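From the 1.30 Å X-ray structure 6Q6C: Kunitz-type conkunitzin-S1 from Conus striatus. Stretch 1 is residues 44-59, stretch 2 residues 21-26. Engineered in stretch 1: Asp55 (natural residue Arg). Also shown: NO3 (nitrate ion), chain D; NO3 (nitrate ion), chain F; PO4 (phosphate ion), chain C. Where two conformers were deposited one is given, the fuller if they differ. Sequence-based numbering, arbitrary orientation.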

# COMPACT_ATOMS: atom_id res chain seq x y z
N GLU A 44 4.96 -0.39 5.32
CA GLU A 44 3.82 -1.28 5.63
C GLU A 44 2.55 -0.92 4.85
O GLU A 44 1.62 -1.69 4.89
CB GLU A 44 3.59 -1.24 7.13
CG GLU A 44 4.64 -2.02 7.90
CD GLU A 44 4.55 -1.66 9.38
OE1 GLU A 44 4.12 -0.53 9.72
OE2 GLU A 44 4.91 -2.50 10.18
N ASN A 45 2.48 0.22 4.17
CA ASN A 45 1.28 0.58 3.39
C ASN A 45 1.38 -0.09 2.02
O ASN A 45 1.65 0.58 1.03
CB ASN A 45 1.09 2.08 3.32
CG ASN A 45 -0.25 2.43 2.75
OD1 ASN A 45 -1.06 1.58 2.42
ND2 ASN A 45 -0.46 3.72 2.57
N ASN A 46 1.36 -1.40 2.03
CA ASN A 46 1.79 -2.22 0.87
C ASN A 46 1.04 -3.52 0.96
O ASN A 46 1.35 -4.30 1.87
CB ASN A 46 3.31 -2.35 0.93
CG ASN A 46 3.87 -3.15 -0.22
OD1 ASN A 46 3.19 -4.00 -0.74
ND2 ASN A 46 5.07 -2.78 -0.66
N PHE A 47 0.07 -3.75 0.07
CA PHE A 47 -0.81 -4.93 0.14
C PHE A 47 -0.76 -5.62 -1.23
O PHE A 47 -0.71 -5.00 -2.29
CB PHE A 47 -2.26 -4.57 0.46
CG PHE A 47 -2.39 -3.78 1.73
CD1 PHE A 47 -2.22 -2.41 1.76
CD2 PHE A 47 -2.71 -4.44 2.90
CE1 PHE A 47 -2.27 -1.73 2.96
CE2 PHE A 47 -2.79 -3.76 4.11
CZ PHE A 47 -2.59 -2.42 4.11
N ARG A 48 -0.83 -6.94 -1.22
CA ARG A 48 -0.96 -7.72 -2.45
C ARG A 48 -2.36 -7.63 -3.02
O ARG A 48 -2.47 -7.68 -4.31
CB ARG A 48 -0.55 -9.17 -2.29
CG ARG A 48 0.93 -9.30 -1.99
CD ARG A 48 1.31 -10.77 -1.92
NE ARG A 48 2.70 -10.99 -1.63
CZ ARG A 48 3.68 -11.00 -2.51
NH1 ARG A 48 3.39 -10.77 -3.78
NH2 ARG A 48 4.94 -11.15 -2.10
N ARG A 49 -3.38 -7.56 -2.19
CA ARG A 49 -4.77 -7.60 -2.65
C ARG A 49 -5.52 -6.36 -2.17
O ARG A 49 -5.31 -5.90 -1.02
CB ARG A 49 -5.42 -8.85 -2.07
CG ARG A 49 -4.82 -10.12 -2.66
CD ARG A 49 -5.78 -11.24 -2.50
NE ARG A 49 -6.09 -11.40 -1.09
CZ ARG A 49 -7.29 -11.68 -0.58
NH1 ARG A 49 -8.38 -11.73 -1.34
NH2 ARG A 49 -7.39 -11.85 0.72
N THR A 50 -6.40 -5.88 -3.02
CA THR A 50 -7.34 -4.79 -2.65
C THR A 50 -8.13 -5.22 -1.42
O THR A 50 -8.35 -4.35 -0.55
CB THR A 50 -8.21 -4.42 -3.85
OG1 THR A 50 -7.38 -3.88 -4.87
CG2 THR A 50 -9.23 -3.36 -3.51
N TYR A 51 -8.54 -6.49 -1.35
CA TYR A 51 -9.33 -7.00 -0.21
C TYR A 51 -8.60 -6.66 1.10
O TYR A 51 -9.19 -6.12 2.02
CB TYR A 51 -9.52 -8.50 -0.35
CG TYR A 51 -10.34 -9.09 0.75
CD1 TYR A 51 -9.76 -9.40 1.97
CD2 TYR A 51 -11.71 -9.25 0.59
CE1 TYR A 51 -10.54 -9.87 3.00
CE2 TYR A 51 -12.48 -9.80 1.60
CZ TYR A 51 -11.89 -10.08 2.81
OH TYR A 51 -12.67 -10.58 3.80
N ASP A 52 -7.31 -6.96 1.16
CA ASP A 52 -6.55 -6.76 2.42
C ASP A 52 -6.35 -5.29 2.73
O ASP A 52 -6.44 -4.91 3.86
CB ASP A 52 -5.24 -7.52 2.36
CG ASP A 52 -5.50 -9.00 2.32
OD1 ASP A 52 -6.39 -9.52 3.07
OD2 ASP A 52 -4.87 -9.59 1.55
N CYS A 53 -6.14 -4.47 1.74
CA CYS A 53 -5.99 -3.04 1.98
C CYS A 53 -7.32 -2.46 2.46
O CYS A 53 -7.31 -1.77 3.47
CB CYS A 53 -5.53 -2.37 0.69
SG CYS A 53 -5.31 -0.57 0.80
N GLN A 54 -8.44 -2.86 1.87
CA GLN A 54 -9.77 -2.33 2.30
C GLN A 54 -10.08 -2.81 3.71
O GLN A 54 -10.53 -2.01 4.57
CB GLN A 54 -10.85 -2.76 1.32
CG GLN A 54 -10.74 -2.00 0.02
CD GLN A 54 -11.87 -2.21 -0.96
OE1 GLN A 54 -12.14 -1.34 -1.82
NE2 GLN A 54 -12.49 -3.37 -0.89
N ASP A 55 -9.81 -4.08 4.00
CA ASP A 55 -10.14 -4.66 5.33
C ASP A 55 -9.30 -3.97 6.39
O ASP A 55 -9.74 -3.76 7.51
CB ASP A 55 -9.87 -6.15 5.23
CG ASP A 55 -10.41 -6.98 6.38
OD1 ASP A 55 -11.57 -6.81 6.77
OD2 ASP A 55 -9.66 -7.83 6.82
N THR A 56 -8.05 -3.66 6.08
CA THR A 56 -7.09 -3.08 7.06
C THR A 56 -7.32 -1.58 7.25
O THR A 56 -7.20 -1.10 8.41
CB THR A 56 -5.65 -3.34 6.63
OG1 THR A 56 -5.46 -4.74 6.50
CG2 THR A 56 -4.63 -2.76 7.58
N CYS A 57 -7.57 -0.84 6.19
CA CYS A 57 -7.49 0.63 6.20
C CYS A 57 -8.83 1.32 5.96
O CYS A 57 -8.97 2.38 6.46
CB CYS A 57 -6.48 1.15 5.18
SG CYS A 57 -4.79 0.69 5.60
N LEU A 58 -9.74 0.77 5.18
CA LEU A 58 -10.94 1.52 4.78
C LEU A 58 -12.05 1.19 5.78
O LEU A 58 -12.73 2.09 6.22
CB LEU A 58 -11.31 1.11 3.37
CG LEU A 58 -12.43 1.90 2.74
CD1 LEU A 58 -12.24 3.42 2.84
CD2 LEU A 58 -12.60 1.45 1.30
N TYR A 59 -12.22 -0.07 6.14
CA TYR A 59 -13.34 -0.58 6.96
C TYR A 59 -12.82 -0.93 8.35
O TYR A 59 -12.78 -2.13 8.70
CB TYR A 59 -13.98 -1.78 6.25
CG TYR A 59 -14.52 -1.41 4.90
CD1 TYR A 59 -15.59 -0.52 4.81
CD2 TYR A 59 -13.96 -1.87 3.72
CE1 TYR A 59 -16.07 -0.09 3.59
CE2 TYR A 59 -14.45 -1.47 2.49
CZ TYR A 59 -15.55 -0.61 2.42
OH TYR A 59 -16.03 -0.11 1.22
N NO3 D . -1.47 -8.86 1.78
O1 NO3 D . -0.25 -8.14 1.42
O2 NO3 D . -1.85 -8.99 3.09
O3 NO3 D . -2.72 -8.62 0.64
N NO3 F . 4.46 -12.12 0.87
O1 NO3 F . 5.47 -11.40 1.07
O2 NO3 F . 4.67 -13.57 0.36
O3 NO3 F . 2.86 -11.47 1.15
P PO4 C . 8.58 -11.30 -4.01
O1 PO4 C . 9.30 -10.29 -4.90
O2 PO4 C . 7.68 -10.51 -3.05
O3 PO4 C . 9.54 -12.25 -3.39
O4 PO4 C . 7.58 -12.11 -4.87
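Stretch 2 (21-26) KRIYYN

Residues 21–26 form an extended strand that lies against both parts of stretch 1, the loop from Asn45 to Arg49 and the helix of residues 50–58. The loop runs antiparallel to the strand: Asn46, Phe47 and Arg48 pair by CA position with Tyr24, Ile23 and Arg22, at separations of 5.0 to 5.2 Å. At Arg49, the N-cap position, the chain turns into the helix, whose N-to-C direction lies only 20° from that of the strand (signed crossing angle −20°), with the axes 8.2 Å apart at closest approach. The strand therefore faces an antiparallel backbone partner and a nearly parallel helix. Together the two stretches bury 679 Å², nearly half of it on Tyr25, Ile23 and Arg22.

Tyr25 contributes the largest share, 121 Å². Its CA-to-CB bond points toward the helix, and with chi1 in the t well the ring packs against Cys57 and Leu58. Cys57 CB sits over one face, 3.7 Å from the centroid of the Tyr25 ring and 22° off the ring normal, a CH-pi contact; its closest ring atom is Tyr25 CG, 3.4 Å from Cys57 CB. The edge of the ring meets Leu58, with Leu58 CD1 4.1 Å from Tyr25 CE1, while Cys53 SG lies 3.8 Å from Tyr25 CB. Cys53 and Cys57, one helical turn apart, thus both direct their CA-to-CB bonds at the strand. The backbone of Tyr25 is held from the loop by the side chain of Asn45, which bonds both of its polar groups: Tyr25 N donates to Asn45 OD1 (2.8 Å), and Asn45 ND2 donates to Tyr25 O (3.0 Å). Both bonds are close to linear, and the carboxamide pairs with the N and O of Tyr25 much as a peptide group would.

Ile23, covered over 108 Å², joins the loop and the start of the helix. Its backbone makes a single antiparallel bridge with Phe47, in which Ile23 N donates to Phe47 O and Phe47 N donates to Ile23 O, each at 2.8 Å. Its side chain, with chi1 and chi2 both m, packs against the first part of the helix: Ile23 CD1 lies 3.6 Å from Thr50 OG1, and Ile23 CG2 is 3.8 Å from Cys53 CB. Phe47 CB adds an apolar contact with Ile23 CB at 4.3 Å.

Arg22 loses 95 Å² to the loop. Its side chain folds back through m rotamers at chi1 and chi2, bringing Arg22 CD to 3.2 Å from Asn46 OD1, and Arg22 NH1 donates to Lys21 O at 2.9 Å. The guanidinium comes up against that of Arg48, Arg22 NH2 lying 3.2 Å from Arg48 NH1 and over one face of the Arg48 group, with the two planes tilted. These are like charges and two donors, so no hydrogen bond joins them. Anions gather nearby: Arg48 NH2 donates to phosphate O2 (3.0 Å), which is also 3.4 Å from Arg22 NH2, and Arg48 NE donates to O3 of the chain F nitrate (2.8 Å).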

# COMPACT_ATOMS: atom_id res chain seq x y z
N LYS A 21 3.09 -5.54 -8.85
CA LYS A 21 1.78 -4.88 -8.61
C LYS A 21 1.49 -4.96 -7.11
O LYS A 21 1.45 -6.08 -6.56
CB LYS A 21 0.68 -5.59 -9.40
CG LYS A 21 0.89 -5.52 -10.90
CD LYS A 21 -0.16 -6.15 -11.75
CE LYS A 21 0.10 -5.90 -13.22
NZ LYS A 21 -1.06 -6.33 -14.02
N ARG A 22 1.25 -3.84 -6.51
CA ARG A 22 0.79 -3.77 -5.13
C ARG A 22 -0.32 -2.72 -5.04
O ARG A 22 -0.59 -1.97 -5.95
CB ARG A 22 1.95 -3.41 -4.20
CG ARG A 22 2.99 -4.51 -4.08
CD ARG A 22 2.56 -5.79 -3.36
NE ARG A 22 3.67 -6.77 -3.22
CZ ARG A 22 4.09 -7.59 -4.10
NH1 ARG A 22 3.43 -7.79 -5.28
NH2 ARG A 22 5.22 -8.20 -3.70
N ILE A 23 -0.90 -2.66 -3.88
CA ILE A 23 -2.01 -1.76 -3.50
C ILE A 23 -1.59 -0.96 -2.27
O ILE A 23 -0.97 -1.55 -1.36
CB ILE A 23 -3.27 -2.61 -3.23
CG1 ILE A 23 -3.67 -3.53 -4.39
CG2 ILE A 23 -4.41 -1.68 -2.84
CD1 ILE A 23 -4.01 -2.82 -5.63
N TYR A 24 -1.91 0.32 -2.25
CA TYR A 24 -1.65 1.16 -1.10
C TYR A 24 -2.96 1.87 -0.74
O TYR A 24 -3.78 2.12 -1.59
CB TYR A 24 -0.49 2.12 -1.32
CG TYR A 24 -0.83 3.35 -2.15
CD1 TYR A 24 -0.99 3.25 -3.50
CD2 TYR A 24 -1.05 4.58 -1.56
CE1 TYR A 24 -1.29 4.34 -4.29
CE2 TYR A 24 -1.44 5.68 -2.32
CZ TYR A 24 -1.62 5.53 -3.69
OH TYR A 24 -2.02 6.66 -4.39
N TYR A 25 -3.07 2.22 0.54
CA TYR A 25 -4.18 3.05 1.01
C TYR A 25 -3.84 4.52 0.81
O TYR A 25 -2.85 4.99 1.37
CB TYR A 25 -4.59 2.75 2.44
CG TYR A 25 -5.80 3.55 2.87
CD1 TYR A 25 -7.04 3.27 2.35
CD2 TYR A 25 -5.70 4.55 3.81
CE1 TYR A 25 -8.17 4.01 2.74
CE2 TYR A 25 -6.81 5.27 4.23
CZ TYR A 25 -8.06 4.96 3.74
OH TYR A 25 -9.17 5.69 4.10
N ASN A 26 -4.65 5.22 0.06
CA ASN A 26 -4.53 6.67 -0.15
C ASN A 26 -5.51 7.34 0.81
O ASN A 26 -6.69 7.39 0.55
CB ASN A 26 -4.76 7.04 -1.61
CG ASN A 26 -4.46 8.48 -1.94
OD1 ASN A 26 -4.97 9.39 -1.24
ND2 ASN A 26 -3.75 8.71 -3.03